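Local coordinates for alcohol dehydrogenase (PDB 5VM2), which is of unknown substrate specificity but probably oxidises a CH-OH group (or reduces the matching carbonyl) with NAD(H) or NADP(H), as a zinc-binding member of the alcohol dehydrogenase family, at residues Lys263-Gly268 / Gln288-Tyr293. Sequence-based numbering, arbitrary orientation.
Sequences KIMIVG and QTVFRY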
loop_
_atom_site.group_PDB
_atom_site.type_symbol
_atom_site.label_atom_id
_atom_site.label_comp_id
_atom_site.label_asym_id
_atom_site.label_seq_id
_atom_site.Cartn_x
_atom_site.Cartn_y
_atom_site.Cartn_z
ATOM N N LYS A 263 3.492 -8.050 -20.326
ATOM C CA LYS A 263 3.964 -8.130 -18.949
ATOM C C LYS A 263 2.840 -8.521 -18.006
ATOM O O LYS A 263 1.723 -8.008 -18.110
ATOM C CB LYS A 263 4.538 -6.797 -18.474
ATOM C CG LYS A 263 5.827 -6.374 -19.137
ATOM C CD LYS A 263 6.085 -4.906 -18.842
ATOM C CE LYS A 263 7.389 -4.429 -19.459
ATOM N NZ LYS A 263 7.499 -2.950 -19.371
ATOM N N ILE A 264 3.157 -9.414 -17.069
ATOM C CA ILE A 264 2.327 -9.687 -15.900
ATOM C C ILE A 264 3.048 -9.121 -14.681
ATOM O O ILE A 264 4.214 -9.448 -14.439
ATOM C CB ILE A 264 2.064 -11.192 -15.725
ATOM C CG1 ILE A 264 1.273 -11.741 -16.921
ATOM C CG2 ILE A 264 1.325 -11.446 -14.415
ATOM C CD1 ILE A 264 1.258 -13.248 -17.005
ATOM N N MET A 265 2.368 -8.260 -13.930
ATOM C CA MET A 265 2.915 -7.685 -12.709
ATOM C C MET A 265 2.156 -8.253 -11.522
ATOM O O MET A 265 0.927 -8.164 -11.473
ATOM C CB MET A 265 2.797 -6.159 -12.701
ATOM C CG MET A 265 3.148 -5.469 -14.005
ATOM S SD MET A 265 4.867 -5.661 -14.470
ATOM C CE MET A 265 5.731 -4.919 -13.082
ATOM N N ILE A 266 2.884 -8.821 -10.574
ATOM C CA ILE A 266 2.305 -9.358 -9.351
ATOM C C ILE A 266 2.559 -8.330 -8.258
ATOM O O ILE A 266 3.675 -8.209 -7.738
ATOM C CB ILE A 266 2.891 -10.724 -9.004
ATOM C CG1 ILE A 266 2.567 -11.712 -10.122
ATOM C CG2 ILE A 266 2.363 -11.204 -7.673
ATOM C CD1 ILE A 266 3.318 -12.992 -10.006
ATOM N N VAL A 267 1.515 -7.583 -7.909
ATOM C CA VAL A 267 1.637 -6.470 -6.975
ATOM C C VAL A 267 1.431 -7.048 -5.578
ATOM O O VAL A 267 0.321 -7.083 -5.047
ATOM C CB VAL A 267 0.661 -5.348 -7.302
ATOM C CG1 VAL A 267 0.690 -4.291 -6.218
ATOM C CG2 VAL A 267 1.017 -4.745 -8.652
ATOM N N GLY A 268 2.525 -7.535 -4.995
ATOM C CA GLY A 268 2.533 -8.015 -3.629
ATOM C C GLY A 268 2.045 -9.446 -3.473
ATOM O O GLY A 268 1.504 -10.070 -4.389
ATOM N N GLN A 288 6.757 -10.197 -13.436
ATOM C CA GLN A 288 7.599 -9.536 -12.449
ATOM C C GLN A 288 6.808 -9.282 -11.180
ATOM O O GLN A 288 5.692 -8.758 -11.236
ATOM C CB GLN A 288 8.172 -8.215 -12.976
ATOM C CG GLN A 288 9.231 -7.633 -12.018
ATOM C CD GLN A 288 9.952 -6.430 -12.585
ATOM O OE1 GLN A 288 9.485 -5.808 -13.540
ATOM N NE2 GLN A 288 11.099 -6.095 -12.000
ATOM N N THR A 289 7.384 -9.661 -10.042
ATOM C CA THR A 289 6.813 -9.293 -8.758
ATOM C C THR A 289 7.158 -7.843 -8.449
ATOM O O THR A 289 8.174 -7.311 -8.908
ATOM C CB THR A 289 7.313 -10.210 -7.637
ATOM O OG1 THR A 289 8.749 -10.238 -7.618
ATOM C CG2 THR A 289 6.785 -11.625 -7.825
ATOM N N VAL A 290 6.281 -7.191 -7.696
ATOM C CA VAL A 290 6.427 -5.782 -7.359
ATOM C C VAL A 290 6.389 -5.666 -5.844
ATOM O O VAL A 290 5.453 -6.161 -5.208
ATOM C CB VAL A 290 5.322 -4.919 -8.000
ATOM C CG1 VAL A 290 5.594 -3.446 -7.762
ATOM C CG2 VAL A 290 5.231 -5.200 -9.486
ATOM N N PHE A 291 7.395 -5.015 -5.271
ATOM C CA PHE A 291 7.599 -5.009 -3.825
ATOM C C PHE A 291 7.648 -3.578 -3.304
ATOM O O PHE A 291 8.646 -2.874 -3.500
ATOM C CB PHE A 291 8.875 -5.761 -3.469
ATOM C CG PHE A 291 9.015 -6.048 -2.007
ATOM C CD1 PHE A 291 9.907 -5.325 -1.225
ATOM C CD2 PHE A 291 8.255 -7.046 -1.411
ATOM C CE1 PHE A 291 10.039 -5.591 0.128
ATOM C CE2 PHE A 291 8.384 -7.320 -0.058
ATOM C CZ PHE A 291 9.275 -6.592 0.713
ATOM N N ARG A 292 6.581 -3.164 -2.616
ATOM C CA ARG A 292 6.498 -1.846 -1.991
ATOM C C ARG A 292 6.799 -0.732 -2.992
ATOM O O ARG A 292 6.058 -0.552 -3.962
ATOM C CB ARG A 292 7.442 -1.768 -0.783
ATOM C CG ARG A 292 7.040 -2.710 0.356
ATOM C CD ARG A 292 8.066 -2.722 1.478
ATOM N NE ARG A 292 7.703 -3.646 2.549
ATOM C CZ ARG A 292 8.580 -4.215 3.369
ATOM N NH1 ARG A 292 9.874 -3.955 3.240
ATOM N NH2 ARG A 292 8.166 -5.045 4.318
ATOM N N TYR A 293 7.869 0.025 -2.770
ATOM C CA TYR A 293 8.111 1.220 -3.572
ATOM C C TYR A 293 9.552 1.654 -3.373
ATOM O O TYR A 293 10.152 1.392 -2.328
ATOM C CB TYR A 293 7.164 2.362 -3.170
ATOM C CG TYR A 293 6.789 2.240 -1.722
ATOM C CD1 TYR A 293 7.698 2.571 -0.726
ATOM C CD2 TYR A 293 5.557 1.724 -1.343
ATOM C CE1 TYR A 293 7.381 2.424 0.602
ATOM C CE2 TYR A 293 5.233 1.571 -0.017
ATOM C CZ TYR A 293 6.150 1.923 0.949
ATOM O OH TYR A 293 5.836 1.768 2.274
#
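Ile-266 and Val-290 meet where the last two strands of a Rossmann-type parallel sheet pair. Strand 286-290 is one of the two edge strands of this sheet within the chain, beside strand 262-267. Gln-288 N donates to Ile-264 O at 2.8 Å, nearly straight at 164°. Ile-266 N then donates to Gln-288 O at 2.9 Å, and Val-290 N to Ile-266 O at 2.8 Å. Just past strand 262-267, Gly-268 N makes a weak bond to Val-290 O.

Met-265, Val-267, Gln-288 and Val-290 share one face of the sheet. The Met-265 chain bends at chi2 (-65°) and chi3 (-60°), and its CE reaches Val-290 CG2 at 3.6 Å. Met-265 CE also lies 3.9 Å from Gln-288 OE1. The two long side chains run side by side. Val-290 CB also sits 4.1 Å from Val-267 CA. On the reverse face, Ile-266 CB meets the Thr-289 methyl CG2.

Helix 145-163 lies over the valine face: Val-156 and Ala-160 touch Val-267, and His-159 touches Val-290. Strand 238-243 flanks strand 262-267, with Phe-242 against Met-265 and Val-267. Beyond the pair, Tyr-293 OH hydrogen-bonds OE2 of Glu-152, a ligand of the bound magnesium ion.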